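Side-chain contacts in type I site-specific restriction-modification system, R (Restriction) subunit (PDB 3H1T), which probably serves as the ATP-dependent DNA-translocating and cleaving R subunit of a type I restriction enzyme, this chain being its N-terminal part with the helicase-like domains: residues G59-K64 / G548-N553; I127-Y132 / F150-G155. All blocks are in the same frame, centred on the assembly; numbering follows the deposited sequence.

Contact 1 (G59-K64 / G548-N553); sequences GRVQFK and GKLWFN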
loop_
_atom_site.group_PDB
_atom_site.type_symbol
_atom_site.label_atom_id
_atom_site.label_comp_id
_atom_site.label_asym_id
_atom_site.label_seq_id
_atom_site.Cartn_x
_atom_site.Cartn_y
_atom_site.Cartn_z
ATOM N N GLY A 59 -10.802 8.123 -7.261
ATOM C CA GLY A 59 -10.872 8.296 -8.701
ATOM C C GLY A 59 -9.558 8.002 -9.400
ATOM O O GLY A 59 -8.537 8.643 -9.150
ATOM N N ARG A 60 -9.576 7.031 -10.297
ATOM C CA ARG A 60 -8.360 6.685 -11.009
ATOM C C ARG A 60 -7.844 7.869 -11.810
ATOM O O ARG A 60 -8.607 8.536 -12.509
ATOM C CB ARG A 60 -8.585 5.498 -11.955
ATOM C CG ARG A 60 -7.294 4.962 -12.536
ATOM C CD ARG A 60 -7.527 4.308 -13.879
ATOM N NE ARG A 60 -7.195 2.888 -13.888
ATOM C CZ ARG A 60 -5.981 2.398 -14.096
ATOM N NH1 ARG A 60 -4.963 3.211 -14.321
ATOM N NH2 ARG A 60 -5.785 1.088 -14.091
ATOM N N VAL A 61 -6.550 8.148 -11.681
ATOM C CA VAL A 61 -5.943 9.222 -12.447
ATOM C C VAL A 61 -5.936 8.727 -13.886
ATOM O O VAL A 61 -5.313 7.712 -14.204
ATOM C CB VAL A 61 -4.492 9.504 -12.009
ATOM C CG1 VAL A 61 -3.779 10.316 -13.097
ATOM C CG2 VAL A 61 -4.474 10.273 -10.698
ATOM N N GLN A 62 -6.649 9.438 -14.749
ATOM C CA GLN A 62 -6.756 9.071 -16.155
ATOM C C GLN A 62 -6.198 10.142 -17.070
ATOM O O GLN A 62 -5.753 11.201 -16.620
ATOM C CB GLN A 62 -8.219 8.858 -16.537
ATOM C CG GLN A 62 -8.783 7.479 -16.274
ATOM C CD GLN A 62 -10.297 7.505 -16.201
ATOM O OE1 GLN A 62 -10.942 8.421 -16.720
ATOM N NE2 GLN A 62 -10.874 6.498 -15.557
ATOM N N PHE A 63 -6.238 9.860 -18.370
ATOM C CA PHE A 63 -5.769 10.801 -19.379
ATOM C C PHE A 63 -6.799 10.908 -20.493
ATOM O O PHE A 63 -7.513 9.955 -20.806
ATOM C CB PHE A 63 -4.413 10.371 -19.950
ATOM C CG PHE A 63 -3.307 10.330 -18.925
ATOM C CD1 PHE A 63 -3.156 9.225 -18.089
ATOM C CD2 PHE A 63 -2.416 11.396 -18.789
ATOM C CE1 PHE A 63 -2.135 9.170 -17.136
ATOM C CE2 PHE A 63 -1.388 11.350 -17.831
ATOM C CZ PHE A 63 -1.251 10.231 -17.008
ATOM N N LYS A 64 -6.890 12.089 -21.082
ATOM C CA LYS A 64 -7.840 12.324 -22.167
ATOM C C LYS A 64 -7.157 13.315 -23.083
ATOM O O LYS A 64 -6.878 14.450 -22.672
ATOM C CB LYS A 64 -9.130 12.959 -21.648
ATOM C CG LYS A 64 -9.928 12.165 -20.615
ATOM C CD LYS A 64 -10.652 10.959 -21.205
ATOM C CE LYS A 64 -11.751 10.482 -20.254
ATOM N NZ LYS A 64 -11.311 10.588 -18.831
ATOM N N GLY A 548 1.311 19.103 -8.084
ATOM C CA GLY A 548 1.412 18.676 -9.469
ATOM C C GLY A 548 1.883 17.250 -9.699
ATOM O O GLY A 548 2.268 16.892 -10.816
ATOM N N LYS A 549 1.848 16.422 -8.661
ATOM C CA LYS A 549 2.284 15.040 -8.805
ATOM C C LYS A 549 1.094 14.100 -8.979
ATOM O O LYS A 549 0.415 13.767 -8.005
ATOM C CB LYS A 549 3.110 14.627 -7.585
ATOM C CG LYS A 549 3.405 13.138 -7.512
ATOM C CD LYS A 549 4.090 12.658 -8.777
ATOM C CE LYS A 549 4.308 11.157 -8.755
ATOM N NZ LYS A 549 5.152 10.739 -7.602
ATOM N N LEU A 550 0.844 13.675 -10.218
ATOM C CA LEU A 550 -0.266 12.765 -10.506
ATOM C C LEU A 550 0.131 11.435 -11.140
ATOM O O LEU A 550 -0.604 10.455 -11.031
ATOM C CB LEU A 550 -1.300 13.459 -11.395
ATOM C CG LEU A 550 -1.987 14.626 -10.692
ATOM C CD1 LEU A 550 -2.899 15.383 -11.650
ATOM C CD2 LEU A 550 -2.759 14.083 -9.512
ATOM N N TRP A 551 1.276 11.402 -11.811
ATOM C CA TRP A 551 1.771 10.176 -12.437
ATOM C C TRP A 551 3.278 10.287 -12.588
ATOM O O TRP A 551 3.846 11.339 -12.310
ATOM C CB TRP A 551 1.113 9.960 -13.813
ATOM C CG TRP A 551 1.297 11.104 -14.757
ATOM C CD1 TRP A 551 0.577 12.265 -14.790
ATOM C CD2 TRP A 551 2.309 11.232 -15.763
ATOM N NE1 TRP A 551 1.080 13.111 -15.752
ATOM C CE2 TRP A 551 2.147 12.504 -16.360
ATOM C CE3 TRP A 551 3.342 10.402 -16.215
ATOM C CZ2 TRP A 551 2.981 12.963 -17.391
ATOM C CZ3 TRP A 551 4.170 10.859 -17.242
ATOM C CH2 TRP A 551 3.985 12.130 -17.813
ATOM N N PHE A 552 3.930 9.209 -13.011
ATOM C CA PHE A 552 5.376 9.254 -13.186
ATOM C C PHE A 552 5.906 8.400 -14.331
ATOM O O PHE A 552 5.188 7.564 -14.881
ATOM C CB PHE A 552 6.084 8.846 -11.892
ATOM C CG PHE A 552 5.913 7.405 -11.531
ATOM C CD1 PHE A 552 4.686 6.922 -11.051
ATOM C CD2 PHE A 552 6.984 6.525 -11.637
ATOM C CE1 PHE A 552 4.540 5.580 -10.678
ATOM C CE2 PHE A 552 6.848 5.184 -11.269
ATOM C CZ PHE A 552 5.629 4.707 -10.789
ATOM N N ASN A 553 7.173 8.623 -14.680
ATOM C CA ASN A 553 7.856 7.900 -15.751
ATOM C C ASN A 553 8.880 6.924 -15.218
ATOM O O ASN A 553 9.523 7.179 -14.210
ATOM C CB ASN A 553 8.623 8.869 -16.673
ATOM C CG ASN A 553 7.767 9.947 -17.238
ATOM O OD1 ASN A 553 6.954 9.701 -18.125
ATOM N ND2 ASN A 553 7.930 11.159 -16.728
#
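Val61 and Leu550 mark the nearest approach of the two backbones, with Val61 CA 7.0 Å from Leu550 CA, too far for strand pairing, so the contact is made by side chains, one of them packing on a backbone carbonyl. Two pairs carry it and bury 177 Å² in all. In the first, the isopropyl group of Val61 straddles the carbonyl oxygen of Leu550: Val61 CG1 is 3.8 Å and Val61 CG2 3.9 Å from Leu550 O. Val61 CG2 also meets the leucine branch at Leu550 CD2, 4.3 Å away, a loose apolar touch. The second pair is an edge-to-face aromatic contact. Phe63 points its CE2-CZ edge at the pyrrole face of Trp551, with Phe63 CZ 3.5 Å from Trp551 CG. The centroids of the Phe63 ring and the Trp551 five-membered ring are 4.8 Å apart. Their planes stand at 76°, which makes the stack T-shaped. With chi1 at 56°, Trp551 holds its CG between its own backbone N and carbonyl carbon, and this brings the indole face round to the phenylalanine. Arg375 makes cation-pi contacts with both rings, and Val68 of the partner strand 67-70 touches both Phe63 and Leu550. The geometry is that of apolar and aromatic packing between a two-stranded antiparallel hairpin, 61-64 with 67-70, and the chain entering strand 552-556. That strand belongs to the mixed sheet of the C-terminal helicase-like domain, a RecA-like fold of superfamily 2, where the hairpin rests against the approach to one strand.

Contact 2 (I127-Y132 / F150-G155); sequences ILEFDY and FKRLCG
Arg152 places a single nitrogen, NH1, between two carboxylates of strand 127-131, and all three hydrogen bonds across the contact start from that atom. The shortest runs from Arg152 NH1 to Asp131 OD2, 2.7 Å, which receives it on the anti side, 30° out of the carboxylate plane. Glu129 is approached differently: Arg152 NH1 lies 3.0 Å from Glu129 OE2 and above the plane of that carboxylate, while the bond from Arg152 NH1 to Glu129 OE1 is weak at 3.2 Å. Plane angles separate the two acids clearly. The guanidinium and the Asp131 carboxylate are nearly parallel (11°) but offset, Asp131 OD2 meeting the guanidinium edge at a tilt, whereas the Glu129 carboxylate stands almost perpendicular to the guanidinium, at 88°. NH1 thus meets both glutamate oxygens, OE2 at the shorter distance and OE1 weakly, but one aspartate oxygen, together a salt-bridge network in which the arginine charge probably offsets the repulsion between two buried acids.

In the second shell, Tyr120 OH is hydrogen-bonded to Glu129 OE2, and Thr133 OG1 to Asp131 OD1, so each acid has a further partner. Both acids project from the same side of the strand, two residues apart. With CG anti to the backbone N and the chain extended beyond it, Glu129 reaches out to meet Arg152, which comes from the opposite direction through a chain extended from CG to NE. Pro144 touches Glu129 and Arg152, while Phe118 lies against Asp131 and Arg152. Strand 127-131 runs between strands 118-122 and 137-140 in the six-stranded mixed sheet; helix 146-157 approaches from the side of the acids, whereas the alternate residues Leu128 and Phe130 meet helix 104-114.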
loop_
_atom_site.group_PDB
_atom_site.type_symbol
_atom_site.label_atom_id
_atom_site.label_comp_id
_atom_site.label_asym_id
_atom_site.label_seq_id
_atom_site.Cartn_x
_atom_site.Cartn_y
_atom_site.Cartn_z
ATOM N N ILE A 127 -36.277 -7.700 -1.646
ATOM C CA ILE A 127 -34.930 -7.698 -1.103
ATOM C C ILE A 127 -34.256 -9.024 -1.406
ATOM O O ILE A 127 -34.775 -10.077 -1.067
ATOM C CB ILE A 127 -34.968 -7.480 0.418
ATOM C CG1 ILE A 127 -35.632 -6.130 0.720
ATOM C CG2 ILE A 127 -33.563 -7.523 0.982
ATOM C CD1 ILE A 127 -36.023 -5.929 2.178
ATOM N N LEU A 128 -33.109 -8.971 -2.061
ATOM C CA LEU A 128 -32.367 -10.176 -2.408
ATOM C C LEU A 128 -31.054 -10.181 -1.626
ATOM O O LEU A 128 -30.283 -9.233 -1.706
ATOM C CB LEU A 128 -32.055 -10.188 -3.907
ATOM C CG LEU A 128 -32.258 -11.467 -4.723
ATOM C CD1 LEU A 128 -31.289 -11.381 -5.882
ATOM C CD2 LEU A 128 -32.011 -12.726 -3.893
ATOM N N GLU A 129 -30.789 -11.250 -0.884
ATOM C CA GLU A 129 -29.575 -11.332 -0.084
ATOM C C GLU A 129 -28.592 -12.417 -0.531
ATOM O O GLU A 129 -28.995 -13.520 -0.885
ATOM C CB GLU A 129 -29.934 -11.591 1.384
ATOM C CG GLU A 129 -28.735 -11.812 2.307
ATOM C CD GLU A 129 -29.100 -12.379 3.678
ATOM O OE1 GLU A 129 -29.429 -13.580 3.764
ATOM O OE2 GLU A 129 -29.051 -11.624 4.670
ATOM N N PHE A 130 -27.307 -12.085 -0.547
ATOM C CA PHE A 130 -26.306 -13.086 -0.833
ATOM C C PHE A 130 -25.489 -13.092 0.443
ATOM O O PHE A 130 -24.909 -12.081 0.835
ATOM C CB PHE A 130 -25.378 -12.766 -1.998
ATOM C CG PHE A 130 -24.367 -13.856 -2.233
ATOM C CD1 PHE A 130 -24.701 -14.988 -2.977
ATOM C CD2 PHE A 130 -23.118 -13.811 -1.609
ATOM C CE1 PHE A 130 -23.809 -16.061 -3.087
ATOM C CE2 PHE A 130 -22.222 -14.883 -1.711
ATOM C CZ PHE A 130 -22.565 -16.003 -2.448
ATOM N N ASP A 131 -25.453 -14.234 1.103
ATOM C CA ASP A 131 -24.730 -14.347 2.353
ATOM C C ASP A 131 -23.451 -15.147 2.126
ATOM O O ASP A 131 -23.506 -16.340 1.820
ATOM C CB ASP A 131 -25.644 -15.034 3.367
ATOM C CG ASP A 131 -25.027 -15.154 4.740
ATOM O OD1 ASP A 131 -23.797 -15.291 4.854
ATOM O OD2 ASP A 131 -25.795 -15.134 5.721
ATOM N N TYR A 132 -22.302 -14.492 2.265
ATOM C CA TYR A 132 -21.041 -15.182 2.064
ATOM C C TYR A 132 -20.772 -16.267 3.101
ATOM O O TYR A 132 -20.023 -17.207 2.823
ATOM C CB TYR A 132 -19.877 -14.183 2.028
ATOM C CG TYR A 132 -19.881 -13.304 0.795
ATOM C CD1 TYR A 132 -20.767 -12.236 0.688
ATOM C CD2 TYR A 132 -19.031 -13.571 -0.282
ATOM C CE1 TYR A 132 -20.812 -11.450 -0.445
ATOM C CE2 TYR A 132 -19.068 -12.790 -1.433
ATOM C CZ TYR A 132 -19.968 -11.730 -1.510
ATOM O OH TYR A 132 -20.058 -10.971 -2.645
ATOM N N PHE A 150 -24.368 -9.534 12.849
ATOM C CA PHE A 150 -23.166 -9.635 13.670
ATOM C C PHE A 150 -23.102 -11.007 14.342
ATOM O O PHE A 150 -22.022 -11.542 14.575
ATOM C CB PHE A 150 -23.162 -8.527 14.722
ATOM C CG PHE A 150 -21.890 -8.445 15.523
ATOM C CD1 PHE A 150 -20.682 -8.161 14.898
ATOM C CD2 PHE A 150 -21.900 -8.619 16.905
ATOM C CE1 PHE A 150 -19.497 -8.044 15.631
ATOM C CE2 PHE A 150 -20.723 -8.506 17.654
ATOM C CZ PHE A 150 -19.516 -8.216 17.014
ATOM N N LYS A 151 -24.262 -11.575 14.659
ATOM C CA LYS A 151 -24.297 -12.901 15.277
ATOM C C LYS A 151 -23.905 -13.927 14.215
ATOM O O LYS A 151 -23.307 -14.955 14.527
ATOM C CB LYS A 151 -25.700 -13.228 15.802
ATOM C CG LYS A 151 -26.159 -12.425 17.012
ATOM C CD LYS A 151 -26.010 -13.210 18.322
ATOM C CE LYS A 151 -27.259 -13.107 19.206
ATOM N NZ LYS A 151 -27.569 -11.706 19.615
ATOM N N ARG A 152 -24.277 -13.655 12.964
ATOM C CA ARG A 152 -23.937 -14.542 11.847
ATOM C C ARG A 152 -22.442 -14.414 11.564
ATOM O O ARG A 152 -21.758 -15.396 11.302
ATOM C CB ARG A 152 -24.677 -14.154 10.560
ATOM C CG ARG A 152 -26.160 -14.459 10.477
ATOM C CD ARG A 152 -26.611 -14.267 9.031
ATOM N NE ARG A 152 -28.001 -13.840 8.884
ATOM C CZ ARG A 152 -28.578 -13.534 7.723
ATOM N NH1 ARG A 152 -27.894 -13.605 6.591
ATOM N NH2 ARG A 152 -29.850 -13.160 7.691
ATOM N N LEU A 153 -21.949 -13.183 11.609
ATOM C CA LEU A 153 -20.554 -12.890 11.344
ATOM C C LEU A 153 -19.635 -13.554 12.364
ATOM O O LEU A 153 -18.661 -14.205 11.985
ATOM C CB LEU A 153 -20.350 -11.365 11.321
ATOM C CG LEU A 153 -19.123 -10.750 10.637
ATOM C CD1 LEU A 153 -17.987 -10.571 11.629
ATOM C CD2 LEU A 153 -18.712 -11.651 9.482
ATOM N N CYS A 154 -19.956 -13.425 13.649
ATOM C CA CYS A 154 -19.133 -14.023 14.694
ATOM C C CYS A 154 -19.216 -15.542 14.699
ATOM O O CYS A 154 -18.240 -16.220 15.010
ATOM C CB CYS A 154 -19.543 -13.474 16.056
ATOM S SG CYS A 154 -19.255 -11.702 16.202
ATOM N N GLY A 155 -20.379 -16.073 14.334
ATOM C CA GLY A 155 -20.556 -17.516 14.308
ATOM C C GLY A 155 -19.689 -18.211 13.269
ATOM O O GLY A 155 -19.041 -19.231 13.546
#

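Overall arrangement
From the N terminus the chain builds the first strand of the six-stranded mixed sheet, then reaches 59-64, the first half of contact 1, in a hairpin. It returns to complete that sheet, and contact 2 closes a short loop, with 17 residues between 127-132 and 150-155, joining a sheet strand to helix 146-157. The chain then passes through the first helicase-like domain and most of the second before 548-553, at the start of strand 552-556, completes contact 1 across 483 intervening residues. Contact 2 therefore lies wholly within the span of contact 1. Their centres are about 38 Å apart and their nearest atoms about 22 Å: contact 2 is local to the N-terminal domain, whereas contact 1 joins its hairpin to the C-terminal helicase-like sheet.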